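Local coordinates for nonstructural protein 2 (Human rotavirus C, PDB 2GU0), which probably takes part in viral genome replication and packaging as a homooctamer, binding single-stranded RNA, unwinding helices and hydrolysing nucleoside and RNA triphosphates, at residues V8-T13 / E95-D100; R132-M137 / V143-T148. One frame throughout, in Å; residues are numbered along the deposited sequence.

Overall arrangement
Both contacts involve the N-terminal family region, and they follow one another along the chain: contact 1 closes before contact 2 opens. Their centres lie 21 Å apart, and their nearest atoms are about 9 Å apart without touching. Contact 1 joins strand 8-11 of a two-stranded antiparallel sheet to the loop between helices 74-90 and 108-119, at the surface. Contact 2 lies deeper, where helix 129-139 meets the chain leading to strand 157-160 and the C-terminal, HIT-related region. Helix 74-90 links the two places, since Val8 packs on it from one and Val133, Val136 and Met137 from the other. Neither contact touches another subunit of the octamer.

Contact 1 of 2, residues V8-T13 / E95-D100; sequences VSFSLT and EKFQFD
Phe10 and Phe97 meet through quite different first torsions. The first bond of the Phe10 side chain points at segment 95-100, and CG sits between the backbone N and the carbonyl carbon (chi1 58°), which places the ring against Phe97. In Phe97, CG lies opposite the backbone N (chi1 174°), which carries the far end of its ring to Phe10. The pair is edge-to-face. Phe97 presents its edge, and its CZ lies 3.4 Å above the plane of the Phe10 ring, over the centre. The ring centroids are 4.5 Å apart and the planes are inclined at 55°, well short of a perpendicular T. Phe97 CE2 shares the approach and comes within 3.6 Å of Phe10 CE1.

Phe99 reaches Phe10 from another direction. Phe99 CD1 is 3.5 Å from Phe10 CZ, and each atom lies close to the plane of the other ring. This is an edge-to-edge approach, without facial stacking. Leu12, two residues after Phe10, adds its branched end. Leu12 CD1 lies 3.8 Å from Phe97 CD2, and Leu12 CD2 is 3.9 Å from the same atom. Both methyls meet the CD2 region of the Phe97 ring obliquely, while CZ and CE2 serve Phe10.

The cluster joins strand 8-11 to the loop 95-100. Ser9 and Ser11 bond through their backbones to Tyr20 and Val18 in the adjoining antiparallel strand region. Trp19 and Val17 also touch Phe97, and Val102 packs on Phe10.

Across these two segments the association is apolar, made by three aromatic rings and a leucine. It lies at the surface of the chain, so its hydrocarbon is only partly withdrawn from water. It therefore rests on dispersion, on this partial burial, and probably on a weak electrostatic attraction between the Phe97 edge and the Phe10 face.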
ATOM      1  N   VAL A   8      18.605  -5.189  33.253  1.00 29.11           N
ATOM      2  CA  VAL A   8      18.079  -4.344  34.316  1.00 28.54           C
ATOM      3  C   VAL A   8      19.117  -3.775  35.275  1.00 31.60           C
ATOM      4  O   VAL A   8      20.116  -4.425  35.596  1.00 33.46           O
ATOM      5  CB  VAL A   8      17.077  -5.126  35.169  1.00 26.59           C
ATOM      6  CG1 VAL A   8      15.948  -5.630  34.318  1.00 25.68           C
ATOM      7  CG2 VAL A   8      17.777  -6.297  35.827  1.00 26.10           C
ATOM      8  N   SER A   9      18.878  -2.550  35.730  1.00 32.79           N
ATOM      9  CA  SER A   9      19.759  -1.908  36.700  1.00 33.59           C
ATOM     10  C   SER A   9      18.904  -1.799  37.954  1.00 35.82           C
ATOM     11  O   SER A   9      17.701  -2.075  37.895  1.00 37.19           O
ATOM     12  CB  SER A   9      20.207  -0.529  36.213  1.00 29.82           C
ATOM     13  OG  SER A   9      19.113   0.256  35.814  1.00 29.17           O
ATOM     14  N   PHE A  10      19.486  -1.403  39.082  1.00 37.23           N
ATOM     15  CA  PHE A  10      18.692  -1.328  40.308  1.00 38.44           C
ATOM     16  C   PHE A  10      18.985  -0.132  41.202  1.00 40.55           C
ATOM     17  O   PHE A  10      19.975   0.573  41.027  1.00 40.32           O
ATOM     18  CB  PHE A  10      18.892  -2.610  41.117  1.00 36.79           C
ATOM     19  CG  PHE A  10      20.324  -2.863  41.477  1.00 34.66           C
ATOM     20  CD1 PHE A  10      20.931  -2.153  42.505  1.00 33.51           C
ATOM     21  CD2 PHE A  10      21.090  -3.749  40.732  1.00 33.01           C
ATOM     22  CE1 PHE A  10      22.288  -2.320  42.777  1.00 32.17           C
ATOM     23  CE2 PHE A  10      22.445  -3.921  40.998  1.00 32.32           C
ATOM     24  CZ  PHE A  10      23.044  -3.204  42.021  1.00 31.73           C
ATOM     25  N   SER A  11      18.093   0.076  42.167  1.00 42.87           N
ATOM     26  CA  SER A  11      18.203   1.154  43.137  1.00 43.23           C
ATOM     27  C   SER A  11      17.927   0.532  44.507  1.00 44.72           C
ATOM     28  O   SER A  11      17.119  -0.395  44.622  1.00 42.70           O
ATOM     29  CB  SER A  11      17.179   2.250  42.835  1.00 42.48           C
ATOM     30  OG  SER A  11      17.456   3.426  43.571  1.00 41.36           O
ATOM     31  N   LEU A  12      18.606   1.040  45.534  1.00 46.56           N
ATOM     32  CA  LEU A  12      18.467   0.534  46.896  1.00 46.76           C
ATOM     33  C   LEU A  12      17.991   1.582  47.900  1.00 49.05           C
ATOM     34  O   LEU A  12      18.029   1.352  49.108  1.00 49.98           O
ATOM     35  CB  LEU A  12      19.801  -0.041  47.369  1.00 43.99           C
ATOM     36  CG  LEU A  12      20.296  -1.289  46.649  1.00 42.19           C
ATOM     37  CD1 LEU A  12      21.565  -1.782  47.301  1.00 39.38           C
ATOM     38  CD2 LEU A  12      19.226  -2.362  46.712  1.00 43.05           C
ATOM     39  N   THR A  13      17.540   2.730  47.406  1.00 51.08           N
ATOM     40  CA  THR A  13      17.062   3.799  48.281  1.00 52.56           C
ATOM     41  C   THR A  13      15.758   3.454  49.008  1.00 53.88           C
ATOM     42  O   THR A  13      15.480   3.990  50.083  1.00 53.99           O
ATOM     43  CB  THR A  13      16.841   5.105  47.491  1.00 52.14           C
ATOM     44  OG1 THR A  13      16.112   4.819  46.290  1.00 52.63           O
ATOM     45  CG2 THR A  13      18.164   5.757  47.152  1.00 50.69           C
ATOM     46  N   GLU A  95      17.996  -4.710  52.385  1.00 60.85           N
ATOM     47  CA  GLU A  95      18.972  -5.202  53.356  1.00 63.15           C
ATOM     48  C   GLU A  95      19.628  -6.526  52.968  1.00 62.24           C
ATOM     49  O   GLU A  95      20.817  -6.733  53.215  1.00 61.90           O
ATOM     50  CB  GLU A  95      18.307  -5.358  54.728  1.00 65.87           C
ATOM     51  CG  GLU A  95      16.920  -5.982  54.669  1.00 69.67           C
ATOM     52  CD  GLU A  95      16.462  -6.535  56.009  1.00 73.33           C
ATOM     53  OE1 GLU A  95      16.683  -5.862  57.036  1.00 74.39           O
ATOM     54  OE2 GLU A  95      15.871  -7.641  56.035  1.00 75.32           O
ATOM     55  N   LYS A  96      18.856  -7.420  52.360  1.00 61.27           N
ATOM     56  CA  LYS A  96      19.388  -8.720  51.978  1.00 61.31           C
ATOM     57  C   LYS A  96      19.837  -8.827  50.521  1.00 61.23           C
ATOM     58  O   LYS A  96      20.191  -9.908  50.054  1.00 60.89           O
ATOM     59  CB  LYS A  96      18.356  -9.801  52.279  1.00 62.28           C
ATOM     60  CG  LYS A  96      17.892  -9.817  53.725  1.00 64.15           C
ATOM     61  CD  LYS A  96      17.128 -11.091  54.033  1.00 66.24           C
ATOM     62  CE  LYS A  96      16.902 -11.271  55.520  1.00 67.15           C
ATOM     63  NZ  LYS A  96      16.433 -12.657  55.807  1.00 68.43           N
ATOM     64  N   PHE A  97      19.830  -7.702  49.812  1.00 61.38           N
ATOM     65  CA  PHE A  97      20.242  -7.668  48.413  1.00 60.17           C
ATOM     66  C   PHE A  97      21.713  -8.029  48.220  1.00 59.03           C
ATOM     67  O   PHE A  97      22.566  -7.643  49.010  1.00 59.13           O
ATOM     68  CB  PHE A  97      19.993  -6.278  47.824  1.00 61.26           C
ATOM     69  CG  PHE A  97      20.511  -6.112  46.424  1.00 62.20           C
ATOM     70  CD1 PHE A  97      19.849  -6.693  45.350  1.00 62.98           C
ATOM     71  CD2 PHE A  97      21.676  -5.398  46.183  1.00 62.36           C
ATOM     72  CE1 PHE A  97      20.339  -6.563  44.059  1.00 63.23           C
ATOM     73  CE2 PHE A  97      22.174  -5.265  44.896  1.00 63.28           C
ATOM     74  CZ  PHE A  97      21.506  -5.848  43.831  1.00 63.21           C
ATOM     75  N   GLN A  98      21.998  -8.766  47.155  1.00 58.48           N
ATOM     76  CA  GLN A  98      23.360  -9.173  46.835  1.00 57.01           C
ATOM     77  C   GLN A  98      23.674  -8.821  45.385  1.00 55.19           C
ATOM     78  O   GLN A  98      23.116  -9.404  44.460  1.00 54.67           O
ATOM     79  CB  GLN A  98      23.528 -10.677  47.050  1.00 58.58           C
ATOM     80  CG  GLN A  98      24.294 -11.044  48.320  1.00 61.36           C
ATOM     81  CD  GLN A  98      24.636 -12.524  48.386  1.00 61.76           C
ATOM     82  OE1 GLN A  98      23.783 -13.355  48.702  1.00 61.84           O
ATOM     83  NE2 GLN A  98      25.884 -12.861  48.065  1.00 60.07           N
ATOM     84  N   PHE A  99      24.572  -7.863  45.192  1.00 52.81           N
ATOM     85  CA  PHE A  99      24.939  -7.434  43.854  1.00 51.68           C
ATOM     86  C   PHE A  99      25.159  -8.609  42.907  1.00 51.39           C
ATOM     87  O   PHE A  99      24.913  -8.500  41.710  1.00 52.57           O
ATOM     88  CB  PHE A  99      26.202  -6.564  43.891  1.00 50.32           C
ATOM     89  CG  PHE A  99      26.655  -6.103  42.528  1.00 49.07           C
ATOM     90  CD1 PHE A  99      25.897  -5.187  41.800  1.00 47.63           C
ATOM     91  CD2 PHE A  99      27.807  -6.628  41.948  1.00 47.56           C
ATOM     92  CE1 PHE A  99      26.278  -4.808  40.514  1.00 46.62           C
ATOM     93  CE2 PHE A  99      28.195  -6.253  40.659  1.00 47.78           C
ATOM     94  CZ  PHE A  99      27.430  -5.344  39.941  1.00 45.91           C
ATOM     95  N   ASP A 100      25.616  -9.734  43.438  1.00 50.69           N
ATOM     96  CA  ASP A 100      25.866 -10.904  42.609  1.00 50.55           C
ATOM     97  C   ASP A 100      24.677 -11.377  41.775  1.00 47.95           C
ATOM     98  O   ASP A 100      24.865 -11.925  40.686  1.00 46.95           O
ATOM     99  CB  ASP A 100      26.357 -12.064  43.474  1.00 55.85           C
ATOM    100  CG  ASP A 100      27.867 -12.118  43.571  1.00 60.36           C
ATOM    101  OD1 ASP A 100      28.521 -12.322  42.524  1.00 63.64           O
ATOM    102  OD2 ASP A 100      28.403 -11.958  44.689  1.00 63.16           O
TER

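Contact 2 of 2, residues R132-M137 / V143-T148; sequences RVKAVM and VNETET
The loop that follows helix 129-139 folds back beside the C-terminal turns of the helix on its way toward strand 157-160. Met137 and Val143 make the apolar part. Val143 CG1 lies 3.6 Å from Met137 CB and 4.0 Å from Met137 CE. The second branch, Val143 CG2, lies 3.6 Å from Met137 C, the carbonyl carbon. Both methyls of the valine pack on Met137 CB; CG1 also faces the methionine methyl, and CG2 also meets the helix backbone. Met137 is bent at chi2 (-52°) and chi3 (-79°), which curls its terminal methyl back within range of CG1. Val90 of helix 74-90 and Leu142 also touch Met137.

Lys134, about one helical turn before Met137, meets Glu145 of the loop. The extended chain of Glu145 delivers the carboxylate to the aliphatic part of the lysine, which it crosses at about a right angle. Glu145 OE2 is 3.1 Å from Lys134 CG. The charged ends stay apart, with Lys134 NZ 5.1 Å from Glu145 OE2.

Further along the loop, Glu147 forms a salt bridge with Lys185, a predicted ATP-binding residue. The side chain of Val143 lies about 8 Å from that of Lys220, another residue predicted to bind ATP.

Hydrophobic packing holds the Met137 end. The opposite charges of Lys134 and Glu145 are too far apart for a salt bridge, but probably attract each other at longer range.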
ATOM      1  N   ARG A 132       2.765 -15.921  36.008  1.00 33.91           N
ATOM      2  CA  ARG A 132       3.713 -15.215  35.156  1.00 33.76           C
ATOM      3  C   ARG A 132       5.026 -14.986  35.900  1.00 34.22           C
ATOM      4  O   ARG A 132       6.099 -15.307  35.393  1.00 34.52           O
ATOM      5  CB  ARG A 132       3.130 -13.874  34.718  1.00 34.74           C
ATOM      6  CG  ARG A 132       3.999 -13.098  33.748  1.00 35.57           C
ATOM      7  CD  ARG A 132       3.119 -12.231  32.878  1.00 37.94           C
ATOM      8  NE  ARG A 132       2.497 -11.151  33.633  1.00 42.59           N
ATOM      9  CZ  ARG A 132       1.266 -10.686  33.424  1.00 44.65           C
ATOM     10  NH1 ARG A 132       0.496 -11.214  32.480  1.00 43.65           N
ATOM     11  NH2 ARG A 132       0.813  -9.669  34.150  1.00 45.90           N
ATOM     12  N   VAL A 133       4.941 -14.442  37.109  1.00 34.26           N
ATOM     13  CA  VAL A 133       6.137 -14.183  37.902  1.00 33.98           C
ATOM     14  C   VAL A 133       6.930 -15.469  38.134  1.00 35.69           C
ATOM     15  O   VAL A 133       8.158 -15.474  38.046  1.00 34.66           O
ATOM     16  CB  VAL A 133       5.776 -13.547  39.263  1.00 32.13           C
ATOM     17  CG1 VAL A 133       7.030 -13.271  40.060  1.00 31.05           C
ATOM     18  CG2 VAL A 133       5.017 -12.262  39.044  1.00 30.54           C
ATOM     19  N   LYS A 134       6.230 -16.563  38.420  1.00 37.35           N
ATOM     20  CA  LYS A 134       6.914 -17.836  38.651  1.00 39.23           C
ATOM     21  C   LYS A 134       7.595 -18.356  37.395  1.00 38.93           C
ATOM     22  O   LYS A 134       8.735 -18.811  37.457  1.00 40.69           O
ATOM     23  CB  LYS A 134       5.934 -18.895  39.175  1.00 41.84           C
ATOM     24  CG  LYS A 134       5.853 -18.982  40.687  1.00 44.21           C
ATOM     25  CD  LYS A 134       4.662 -19.816  41.139  1.00 44.97           C
ATOM     26  CE  LYS A 134       4.462 -19.714  42.652  1.00 43.89           C
ATOM     27  NZ  LYS A 134       3.227 -20.419  43.093  1.00 44.75           N
ATOM     28  N   ALA A 135       6.898 -18.296  36.260  1.00 37.19           N
ATOM     29  CA  ALA A 135       7.458 -18.764  34.991  1.00 35.66           C
ATOM     30  C   ALA A 135       8.737 -17.999  34.644  1.00 33.80           C
ATOM     31  O   ALA A 135       9.738 -18.586  34.210  1.00 32.29           O
ATOM     32  CB  ALA A 135       6.431 -18.600  33.867  1.00 34.00           C
ATOM     33  N   VAL A 136       8.689 -16.686  34.842  1.00 30.98           N
ATOM     34  CA  VAL A 136       9.828 -15.832  34.557  1.00 29.86           C
ATOM     35  C   VAL A 136      10.976 -16.052  35.525  1.00 30.70           C
ATOM     36  O   VAL A 136      12.140 -16.042  35.126  1.00 31.93           O
ATOM     37  CB  VAL A 136       9.439 -14.355  34.606  1.00 28.22           C
ATOM     38  CG1 VAL A 136      10.685 -13.498  34.519  1.00 26.38           C
ATOM     39  CG2 VAL A 136       8.482 -14.036  33.481  1.00 24.50           C
ATOM     40  N   MET A 137      10.666 -16.230  36.803  1.00 31.09           N
ATOM     41  CA  MET A 137      11.730 -16.458  37.765  1.00 32.35           C
ATOM     42  C   MET A 137      12.446 -17.738  37.386  1.00 32.49           C
ATOM     43  O   MET A 137      13.675 -17.776  37.379  1.00 34.61           O
ATOM     44  CB  MET A 137      11.187 -16.556  39.190  1.00 32.39           C
ATOM     45  CG  MET A 137      10.732 -15.226  39.757  1.00 33.02           C
ATOM     46  SD  MET A 137      11.988 -13.939  39.613  1.00 34.72           S
ATOM     47  CE  MET A 137      13.046 -14.343  40.969  1.00 34.80           C
ATOM     48  N   VAL A 143      15.108 -19.164  40.872  1.00 46.18           N
ATOM     49  CA  VAL A 143      14.289 -20.022  41.724  1.00 47.40           C
ATOM     50  C   VAL A 143      14.462 -21.506  41.385  1.00 49.43           C
ATOM     51  O   VAL A 143      14.744 -21.871  40.246  1.00 51.08           O
ATOM     52  CB  VAL A 143      12.795 -19.644  41.636  1.00 47.24           C
ATOM     53  CG1 VAL A 143      12.609 -18.189  42.042  1.00 46.34           C
ATOM     54  CG2 VAL A 143      12.272 -19.883  40.238  1.00 48.51           C
ATOM     55  N   ASN A 144      14.287 -22.357  42.388  1.00 50.80           N
ATOM     56  CA  ASN A 144      14.452 -23.797  42.228  1.00 51.66           C
ATOM     57  C   ASN A 144      13.233 -24.503  41.673  1.00 50.56           C
ATOM     58  O   ASN A 144      13.357 -25.604  41.153  1.00 53.23           O
ATOM     59  CB  ASN A 144      14.777 -24.423  43.579  1.00 56.02           C
ATOM     60  CG  ASN A 144      13.614 -24.297  44.568  1.00 59.54           C
ATOM     61  OD1 ASN A 144      12.995 -23.232  44.678  1.00 61.21           O
ATOM     62  ND2 ASN A 144      13.319 -25.377  45.290  1.00 58.65           N
ATOM     63  N   GLU A 145      12.062 -23.888  41.812  1.00 48.45           N
ATOM     64  CA  GLU A 145      10.799 -24.463  41.344  1.00 46.79           C
ATOM     65  C   GLU A 145      10.874 -25.309  40.066  1.00 43.59           C
ATOM     66  O   GLU A 145      11.635 -25.008  39.145  1.00 43.24           O
ATOM     67  CB  GLU A 145       9.776 -23.344  41.162  1.00 51.42           C
ATOM     68  CG  GLU A 145       9.656 -22.422  42.379  1.00 60.31           C
ATOM     69  CD  GLU A 145       8.600 -21.319  42.208  1.00 67.43           C
ATOM     70  OE1 GLU A 145       8.488 -20.452  43.113  1.00 69.12           O
ATOM     71  OE2 GLU A 145       7.881 -21.318  41.176  1.00 70.70           O
ATOM     72  N   THR A 146      10.079 -26.377  40.021  1.00 41.01           N
ATOM     73  CA  THR A 146      10.034 -27.280  38.860  1.00 38.47           C
ATOM     74  C   THR A 146       9.173 -26.712  37.721  1.00 35.13           C
ATOM     75  O   THR A 146       8.055 -26.261  37.960  1.00 34.27           O
ATOM     76  CB  THR A 146       9.497 -28.693  39.278  1.00 40.04           C
ATOM     77  OG1 THR A 146      10.604 -29.607  39.426  1.00 42.57           O
ATOM     78  CG2 THR A 146       8.520 -29.239  38.243  1.00 38.61           C
ATOM     79  N   GLU A 147       9.690 -26.742  36.489  1.00 31.75           N
ATOM     80  CA  GLU A 147       8.957 -26.201  35.344  1.00 28.30           C
ATOM     81  C   GLU A 147       7.804 -27.101  34.916  1.00 27.73           C
ATOM     82  O   GLU A 147       7.938 -27.909  33.997  1.00 29.61           O
ATOM     83  CB  GLU A 147       9.887 -25.965  34.146  1.00 24.92           C
ATOM     84  CG  GLU A 147       9.272 -25.048  33.086  1.00 25.34           C
ATOM     85  CD  GLU A 147      10.002 -25.053  31.731  1.00 27.44           C
ATOM     86  OE1 GLU A 147      11.255 -25.001  31.705  1.00 24.03           O
ATOM     87  OE2 GLU A 147       9.307 -25.084  30.680  1.00 27.01           O
ATOM     88  N   THR A 148       6.668 -26.964  35.590  1.00 26.78           N
ATOM     89  CA  THR A 148       5.505 -27.760  35.263  1.00 29.09           C
ATOM     90  C   THR A 148       4.920 -27.219  33.962  1.00 30.29           C
ATOM     91  O   THR A 148       5.470 -26.294  33.384  1.00 31.38           O
ATOM     92  CB  THR A 148       4.468 -27.701  36.392  1.00 28.70           C
ATOM     93  OG1 THR A 148       4.024 -26.356  36.572  1.00 28.59           O
ATOM     94  CG2 THR A 148       5.083 -28.192  37.684  1.00 27.37           C
TER